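Local coordinates for uncharacterized protein (Thermus thermophilus HB8, PDB 6SCE), which probably acts as a Type III CRISPR defence DNA nuclease that is switched on by binding cyclic oligoadenylate through its CARF domains, at residues A[443-457]-A[499-511]. Numbering follows the deposited sequence.
Sequences ARPDPGLLALAEEIL and LPLEYAVYSHLNA
Tyr-503 and Leu-450 centre a buried helix-helix contact in the C-terminal domain, where helix 447-457 crosses helix 499-511 at -130°, axes 8.7 Å apart, and the loop before it runs on past the same helix. The Tyr-503 ring stands off its helix with CG anti to the backbone N (chi1 -176°), which carries its hydroxyl past the start of the other helix. There Tyr-503 OH donates to Arg-444 O at 2.6 Å, in the carbonyl plane and on a lone pair, while Ala-453 CB and the backbone of Leu-450 line the ring edge. Trp-480 adds an edge-to-face contact. A phenylalanine in place of Tyr-503 would probably leave Arg-444 O without this donor and the loop before the helix less firmly held. Leu-450 is a knob among Tyr-503, Ala-504, Ser-507 and His-508, its CD1 lying 3.9 Å from Ala-504 CA. At the more open margin, His-508 NE2 gives Glu-454 OE2 a nearly straight bond (3.0 Å, 169°), in the ring plane but from above the carboxylate plane. Further along, Leu-457 CD2 packs 3.9 Å from Pro-500 CB. Leu-501 and Val-505 turn to strand 551-558, so helix 499-511 lies between sheet and helix 447-457, consistent with a restriction-endonuclease-like alpha/beta core.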
# COMPACT_ATOMS: atom_id res chain seq x y z
N ALA A 443 28.14 9.40 -9.39
CA ALA A 443 28.62 9.72 -8.05
C ALA A 443 28.77 8.45 -7.22
O ALA A 443 27.90 7.59 -7.22
CB ALA A 443 27.66 10.69 -7.35
N ARG A 444 29.89 8.35 -6.52
CA ARG A 444 30.20 7.22 -5.65
C ARG A 444 30.89 7.81 -4.44
O ARG A 444 31.21 9.00 -4.46
CB ARG A 444 31.09 6.21 -6.37
CG ARG A 444 30.42 5.51 -7.54
CD ARG A 444 29.26 4.64 -7.08
NE ARG A 444 28.66 3.85 -8.15
CZ ARG A 444 27.88 4.32 -9.12
NH1 ARG A 444 27.39 3.49 -10.04
NH2 ARG A 444 27.58 5.62 -9.20
N PRO A 445 31.10 7.02 -3.38
CA PRO A 445 31.80 7.61 -2.24
C PRO A 445 33.28 7.84 -2.58
O PRO A 445 33.86 7.05 -3.34
CB PRO A 445 31.64 6.56 -1.13
CG PRO A 445 30.65 5.56 -1.63
CD PRO A 445 30.73 5.62 -3.13
N ASP A 446 33.85 8.93 -2.05
CA ASP A 446 35.25 9.34 -2.30
C ASP A 446 35.68 10.22 -1.13
O ASP A 446 35.13 11.30 -0.95
CB ASP A 446 35.36 10.12 -3.61
CG ASP A 446 36.78 10.66 -3.88
OD1 ASP A 446 37.28 11.49 -3.09
OD2 ASP A 446 37.37 10.27 -4.91
N PRO A 447 36.67 9.76 -0.32
CA PRO A 447 37.03 10.45 0.93
C PRO A 447 37.35 11.94 0.79
O PRO A 447 36.94 12.75 1.64
CB PRO A 447 38.27 9.69 1.40
CG PRO A 447 38.11 8.33 0.83
CD PRO A 447 37.48 8.54 -0.52
N GLY A 448 38.07 12.30 -0.27
CA GLY A 448 38.52 13.67 -0.48
C GLY A 448 37.40 14.59 -0.90
O GLY A 448 37.31 15.72 -0.44
N LEU A 449 36.53 14.10 -1.78
CA LEU A 449 35.36 14.87 -2.20
C LEU A 449 34.37 15.06 -1.05
O LEU A 449 33.71 16.11 -0.94
CB LEU A 449 34.72 14.18 -3.41
CG LEU A 449 33.80 14.98 -4.33
CD1 LEU A 449 34.23 16.43 -4.48
CD2 LEU A 449 33.73 14.28 -5.68
N LEU A 450 34.28 14.07 -0.16
CA LEU A 450 33.44 14.15 1.04
C LEU A 450 33.94 15.21 2.03
O LEU A 450 33.13 15.92 2.64
CB LEU A 450 33.37 12.79 1.74
CG LEU A 450 32.60 12.78 3.07
CD1 LEU A 450 31.15 13.22 2.86
CD2 LEU A 450 32.67 11.40 3.72
N ALA A 451 35.26 15.28 2.21
CA ALA A 451 35.88 16.36 3.03
C ALA A 451 35.50 17.75 2.53
O ALA A 451 35.11 18.61 3.33
CB ALA A 451 37.39 16.20 3.05
N LEU A 452 35.59 17.96 1.22
CA LEU A 452 35.19 19.24 0.62
C LEU A 452 33.73 19.55 0.93
O LEU A 452 33.40 20.57 1.54
CB LEU A 452 35.41 19.24 -0.91
CG LEU A 452 36.78 19.67 -1.42
CD1 LEU A 452 37.92 19.11 -0.57
CD2 LEU A 452 36.95 19.29 -2.89
N ALA A 453 32.86 18.63 0.52
CA ALA A 453 31.44 18.76 0.81
C ALA A 453 31.21 19.11 2.28
O ALA A 453 30.45 20.03 2.58
CB ALA A 453 30.71 17.45 0.45
N GLU A 454 31.87 18.38 3.17
CA GLU A 454 31.73 18.64 4.61
C GLU A 454 32.34 19.99 5.01
O GLU A 454 31.82 20.68 5.90
CB GLU A 454 32.31 17.48 5.42
CG GLU A 454 31.41 16.24 5.40
CD GLU A 454 31.90 15.09 6.27
OE1 GLU A 454 33.14 14.91 6.40
OE2 GLU A 454 31.05 14.35 6.82
N GLU A 455 33.42 20.38 4.33
CA GLU A 455 34.01 21.72 4.50
C GLU A 455 32.96 22.76 4.22
O GLU A 455 32.66 23.60 5.08
N ILE A 456 32.35 22.68 3.04
CA ILE A 456 31.28 23.61 2.66
C ILE A 456 30.18 23.68 3.72
O ILE A 456 29.65 24.76 4.02
CB ILE A 456 30.64 23.25 1.30
CG1 ILE A 456 31.68 23.39 0.17
CG2 ILE A 456 29.43 24.13 1.02
CD1 ILE A 456 31.15 23.05 -1.20
N LEU A 457 29.83 22.52 4.27
CA LEU A 457 28.74 22.44 5.23
C LEU A 457 29.05 23.16 6.55
O LEU A 457 28.16 23.78 7.13
CB LEU A 457 28.33 20.96 5.47
CG LEU A 457 27.80 20.23 4.21
CD1 LEU A 457 27.53 18.76 4.49
CD2 LEU A 457 26.55 20.89 3.63
N LEU A 499 23.68 20.25 -3.27
CA LEU A 499 24.56 19.13 -3.63
C LEU A 499 25.56 18.69 -2.53
O LEU A 499 25.78 17.48 -2.35
CB LEU A 499 25.29 19.40 -4.95
CG LEU A 499 26.12 18.23 -5.51
CD1 LEU A 499 25.28 16.96 -5.61
CD2 LEU A 499 26.72 18.56 -6.87
N PRO A 500 26.15 19.65 -1.80
CA PRO A 500 27.04 19.24 -0.71
C PRO A 500 26.35 18.39 0.38
O PRO A 500 26.89 17.35 0.78
CB PRO A 500 27.52 20.59 -0.13
CG PRO A 500 27.45 21.53 -1.29
CD PRO A 500 26.25 21.09 -2.09
N LEU A 501 25.19 18.82 0.85
CA LEU A 501 24.44 18.05 1.85
C LEU A 501 23.99 16.69 1.27
O LEU A 501 24.12 15.66 1.93
CB LEU A 501 23.25 18.83 2.35
CG LEU A 501 22.42 18.14 3.43
CD1 LEU A 501 23.25 17.78 4.66
CD2 LEU A 501 21.26 19.03 3.83
N GLU A 502 23.50 16.70 0.03
CA GLU A 502 23.07 15.47 -0.67
C GLU A 502 24.19 14.47 -0.83
O GLU A 502 23.97 13.27 -0.65
CB GLU A 502 22.50 15.78 -2.05
CG GLU A 502 21.20 16.54 -2.04
CD GLU A 502 20.80 17.02 -3.41
OE1 GLU A 502 21.46 16.63 -4.41
OE2 GLU A 502 19.81 17.78 -3.49
N TYR A 503 25.38 14.94 -1.19
CA TYR A 503 26.52 14.03 -1.34
C TYR A 503 27.01 13.48 -0.01
O TYR A 503 27.36 12.30 0.08
CB TYR A 503 27.69 14.71 -2.06
CG TYR A 503 28.80 13.74 -2.31
CD1 TYR A 503 28.65 12.70 -3.22
CD2 TYR A 503 30.00 13.82 -1.60
CE1 TYR A 503 29.67 11.79 -3.45
CE2 TYR A 503 31.02 12.91 -1.81
CZ TYR A 503 30.85 11.89 -2.74
OH TYR A 503 31.85 10.97 -2.97
N ALA A 504 27.02 14.32 1.01
CA ALA A 504 27.37 13.88 2.37
C ALA A 504 26.38 12.85 2.89
O ALA A 504 26.76 11.86 3.51
CB ALA A 504 27.41 15.06 3.32
N VAL A 505 25.09 13.11 2.68
CA VAL A 505 24.08 12.20 3.19
C VAL A 505 24.23 10.86 2.47
O VAL A 505 24.31 9.83 3.12
CB VAL A 505 22.67 12.78 3.08
CG1 VAL A 505 21.60 11.71 3.35
CG2 VAL A 505 22.51 13.92 4.09
N TYR A 506 24.30 10.89 1.14
CA TYR A 506 24.52 9.68 0.35
C TYR A 506 25.77 8.90 0.75
O TYR A 506 25.75 7.66 0.79
CB TYR A 506 24.60 10.02 -1.13
CG TYR A 506 25.31 8.97 -1.96
CD1 TYR A 506 24.64 7.83 -2.39
CD2 TYR A 506 26.65 9.11 -2.31
CE1 TYR A 506 25.29 6.86 -3.15
CE2 TYR A 506 27.30 8.17 -3.08
CZ TYR A 506 26.62 7.04 -3.49
OH TYR A 506 27.28 6.09 -4.24
N SER A 507 26.85 9.62 1.05
CA SER A 507 28.11 8.95 1.38
C SER A 507 27.98 8.20 2.69
O SER A 507 28.38 7.05 2.77
CB SER A 507 29.28 9.94 1.44
OG SER A 507 29.55 10.49 0.15
N HIS A 508 27.45 8.84 3.71
CA HIS A 508 27.31 8.18 4.99
C HIS A 508 26.23 7.09 4.96
O HIS A 508 26.33 6.10 5.69
CB HIS A 508 27.04 9.19 6.10
CG HIS A 508 28.21 10.10 6.36
ND1 HIS A 508 29.41 9.64 6.86
CD2 HIS A 508 28.37 11.43 6.16
CE1 HIS A 508 30.25 10.65 6.97
NE2 HIS A 508 29.64 11.74 6.56
N LEU A 509 25.19 7.27 4.14
CA LEU A 509 24.19 6.19 3.98
C LEU A 509 24.83 4.97 3.38
O LEU A 509 24.63 3.83 3.84
CB LEU A 509 23.01 6.63 3.10
CG LEU A 509 22.01 7.54 3.83
CD1 LEU A 509 21.00 8.12 2.85
CD2 LEU A 509 21.30 6.82 4.98
N ASN A 510 25.62 5.20 2.34
CA ASN A 510 26.27 4.12 1.64
C ASN A 510 27.25 3.36 2.54
O ASN A 510 27.30 2.13 2.50
CB ASN A 510 26.99 4.65 0.42
CG ASN A 510 27.76 3.58 -0.30
OD1 ASN A 510 28.87 3.22 0.11
ND2 ASN A 510 27.17 3.04 -1.35
N ALA A 511 28.02 4.08 3.37
CA ALA A 511 28.94 3.43 4.31
C ALA A 511 28.16 2.61 5.32
O ALA A 511 28.58 1.51 5.69
CB ALA A 511 29.82 4.47 5.03